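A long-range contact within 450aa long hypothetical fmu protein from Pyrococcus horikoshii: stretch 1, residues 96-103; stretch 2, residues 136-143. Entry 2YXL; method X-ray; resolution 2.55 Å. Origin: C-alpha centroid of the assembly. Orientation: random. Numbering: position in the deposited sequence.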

# COMPACT_ATOMS: atom_id res chain seq x y z
N ILE A 96 -17.23 -4.82 15.41
CA ILE A 96 -18.15 -3.86 16.00
C ILE A 96 -18.51 -4.26 17.44
O ILE A 96 -18.51 -3.41 18.34
CB ILE A 96 -19.40 -3.62 15.11
CG1 ILE A 96 -19.03 -2.69 13.94
CG2 ILE A 96 -20.54 -3.02 15.90
CD1 ILE A 96 -20.08 -2.57 12.86
N ALA A 97 -18.77 -5.55 17.65
CA ALA A 97 -19.14 -6.06 18.97
C ALA A 97 -17.99 -6.00 19.98
O ALA A 97 -18.22 -5.68 21.15
CB ALA A 97 -19.67 -7.49 18.86
N LEU A 98 -16.78 -6.31 19.54
CA LEU A 98 -15.63 -6.36 20.45
C LEU A 98 -15.01 -5.00 20.75
O LEU A 98 -14.52 -4.78 21.85
CB LEU A 98 -14.54 -7.29 19.91
CG LEU A 98 -14.76 -8.81 19.84
CD1 LEU A 98 -13.45 -9.49 19.46
CD2 LEU A 98 -15.32 -9.38 21.14
N PHE A 99 -15.04 -4.09 19.78
CA PHE A 99 -14.23 -2.88 19.87
C PHE A 99 -14.97 -1.54 19.86
O PHE A 99 -14.49 -0.57 20.44
CB PHE A 99 -13.15 -2.88 18.78
CG PHE A 99 -12.24 -4.07 18.83
CD1 PHE A 99 -11.30 -4.22 19.84
CD2 PHE A 99 -12.32 -5.06 17.84
CE1 PHE A 99 -10.46 -5.33 19.89
CE2 PHE A 99 -11.49 -6.17 17.88
CZ PHE A 99 -10.56 -6.30 18.90
N HIS A 100 -16.14 -1.48 19.22
CA HIS A 100 -16.76 -0.19 18.94
C HIS A 100 -18.05 0.13 19.70
O HIS A 100 -18.69 1.14 19.42
CB HIS A 100 -16.94 0.00 17.43
CG HIS A 100 -15.67 -0.17 16.66
ND1 HIS A 100 -14.59 0.67 16.80
CD2 HIS A 100 -15.31 -1.10 15.74
CE1 HIS A 100 -13.62 0.27 16.00
NE2 HIS A 100 -14.03 -0.80 15.35
N ASP A 101 -18.42 -0.74 20.64
CA ASP A 101 -19.57 -0.52 21.53
C ASP A 101 -20.79 0.11 20.82
O ASP A 101 -21.12 1.28 21.05
CB ASP A 101 -19.15 0.33 22.74
CG ASP A 101 -20.20 0.36 23.85
OD1 ASP A 101 -21.16 -0.44 23.80
OD2 ASP A 101 -20.07 1.19 24.77
N PRO A 102 -21.47 -0.68 19.96
CA PRO A 102 -22.58 -0.18 19.15
C PRO A 102 -23.83 0.14 19.97
O PRO A 102 -24.05 -0.47 21.02
CB PRO A 102 -22.89 -1.35 18.21
CG PRO A 102 -22.44 -2.55 18.97
CD PRO A 102 -21.22 -2.11 19.71
N SER A 103 -24.63 1.09 19.48
CA SER A 103 -25.93 1.40 20.07
C SER A 103 -26.95 0.35 19.63
O SER A 103 -26.75 -0.31 18.61
CB SER A 103 -26.40 2.79 19.65
OG SER A 103 -26.74 2.83 18.27
N LYS A 136 -24.37 -15.15 19.62
CA LYS A 136 -23.10 -15.77 20.03
C LYS A 136 -21.95 -14.76 19.97
O LYS A 136 -21.11 -14.72 20.87
CB LYS A 136 -22.78 -16.99 19.17
CG LYS A 136 -23.59 -18.25 19.49
CD LYS A 136 -22.85 -19.18 20.47
CE LYS A 136 -23.33 -19.01 21.91
NZ LYS A 136 -24.67 -19.65 22.14
N ILE A 137 -21.94 -13.96 18.91
CA ILE A 137 -20.93 -12.92 18.70
C ILE A 137 -21.01 -11.83 19.77
O ILE A 137 -19.99 -11.42 20.33
CB ILE A 137 -21.03 -12.32 17.27
CG1 ILE A 137 -20.59 -13.36 16.23
CG2 ILE A 137 -20.20 -11.04 17.14
CD1 ILE A 137 -21.01 -13.04 14.80
N PHE A 138 -22.22 -11.38 20.08
CA PHE A 138 -22.42 -10.34 21.08
C PHE A 138 -22.22 -10.81 22.52
O PHE A 138 -22.05 -10.00 23.43
CB PHE A 138 -23.77 -9.64 20.90
CG PHE A 138 -23.77 -8.63 19.79
CD1 PHE A 138 -24.26 -8.95 18.53
CD2 PHE A 138 -23.25 -7.35 19.99
CE1 PHE A 138 -24.25 -8.03 17.49
CE2 PHE A 138 -23.24 -6.41 18.96
CZ PHE A 138 -23.74 -6.76 17.70
N GLU A 139 -22.22 -12.13 22.72
CA GLU A 139 -22.01 -12.73 24.03
C GLU A 139 -20.61 -13.32 24.21
O GLU A 139 -20.29 -13.86 25.27
CB GLU A 139 -23.05 -13.81 24.30
CG GLU A 139 -24.46 -13.29 24.56
CD GLU A 139 -25.51 -14.38 24.44
OE1 GLU A 139 -25.27 -15.37 23.71
OE2 GLU A 139 -26.59 -14.24 25.06
N TYR A 140 -19.78 -13.22 23.17
CA TYR A 140 -18.44 -13.82 23.18
C TYR A 140 -17.51 -13.15 24.19
O TYR A 140 -17.34 -11.93 24.18
CB TYR A 140 -17.81 -13.78 21.78
CG TYR A 140 -16.34 -14.15 21.77
CD1 TYR A 140 -15.93 -15.48 21.84
CD2 TYR A 140 -15.36 -13.16 21.69
CE1 TYR A 140 -14.58 -15.82 21.84
CE2 TYR A 140 -14.01 -13.49 21.68
CZ TYR A 140 -13.63 -14.82 21.76
OH TYR A 140 -12.29 -15.14 21.75
N LYS A 141 -16.92 -13.97 25.06
CA LYS A 141 -15.93 -13.50 26.04
C LYS A 141 -14.49 -13.62 25.52
O LYS A 141 -13.98 -14.73 25.35
CB LYS A 141 -16.11 -14.19 27.41
CG LYS A 141 -16.76 -15.59 27.39
CD LYS A 141 -15.76 -16.71 27.11
CE LYS A 141 -16.39 -18.09 27.32
NZ LYS A 141 -17.34 -18.47 26.23
N PRO A 142 -13.84 -12.46 25.26
CA PRO A 142 -12.47 -12.42 24.74
C PRO A 142 -11.47 -12.97 25.76
O PRO A 142 -11.32 -12.42 26.85
CB PRO A 142 -12.22 -10.92 24.51
CG PRO A 142 -13.58 -10.30 24.48
CD PRO A 142 -14.39 -11.11 25.43
N ASN A 143 -10.81 -14.06 25.38
CA ASN A 143 -9.94 -14.80 26.30
C ASN A 143 -8.56 -15.12 25.70
O ASN A 143 -8.37 -16.18 25.09
CB ASN A 143 -10.65 -16.08 26.76
CG ASN A 143 -9.92 -16.81 27.87
OD1 ASN A 143 -9.26 -16.19 28.71
ND2 ASN A 143 -10.03 -18.13 27.88

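The contact between the two stretches is small and apolar: 258 Å² is buried, both sides summed, and no hydrogen bond crosses it. Three residues, Leu-98, Ala-97 and Phe-138, account for most of the covered surface.

Ala-97 lies on the last part of a helix, and its CA-to-CB bond points toward the second stretch. The backbones come closest here, with Ala-97 CA 5.8 Å from Phe-138 CA, a short spacing for two helical segments and one that the single methyl group of alanine can fill. That methyl sits over one face of the Phe-138 ring. Ala-97 CB is 4.1 Å from the centroid of the Phe-138 ring, and the line between them is 28° off the ring normal, which supports a CH-pi contact; the closest ring atom to Ala-97 CB is Phe-138 CE2, at 3.7 Å. The same methyl also meets Ile-137, with Ala-97 CB 4.0 Å from Ile-137 CG2.

Phe-138 starts sideways to the first stretch, but with chi1 at -79° (m) the end of its side chain comes nearer. Its ring is therefore engaged in two ways: Ala-97 covers a face, whereas Pro-102, in the loop beyond the helix, approaches the edge near the ring plane, placing Pro-102 CG 3.9 Å from Phe-138 CE2.

Leu-98 covers the most surface, 62 Å², although its CA-to-CB bond is also sideways. Its m, t rotamer (chi1 -68°, chi2 -172°) carries the side chain to the loop that follows the second helix. There Leu-98 CD2 packs 3.8 Å from Tyr-140 CD2, at the edge of the tyrosine ring, and 3.9 Å from Pro-142 CG. One methyl thus touches both residues, while Tyr-140 OH finds its hydrogen bond elsewhere in the structure.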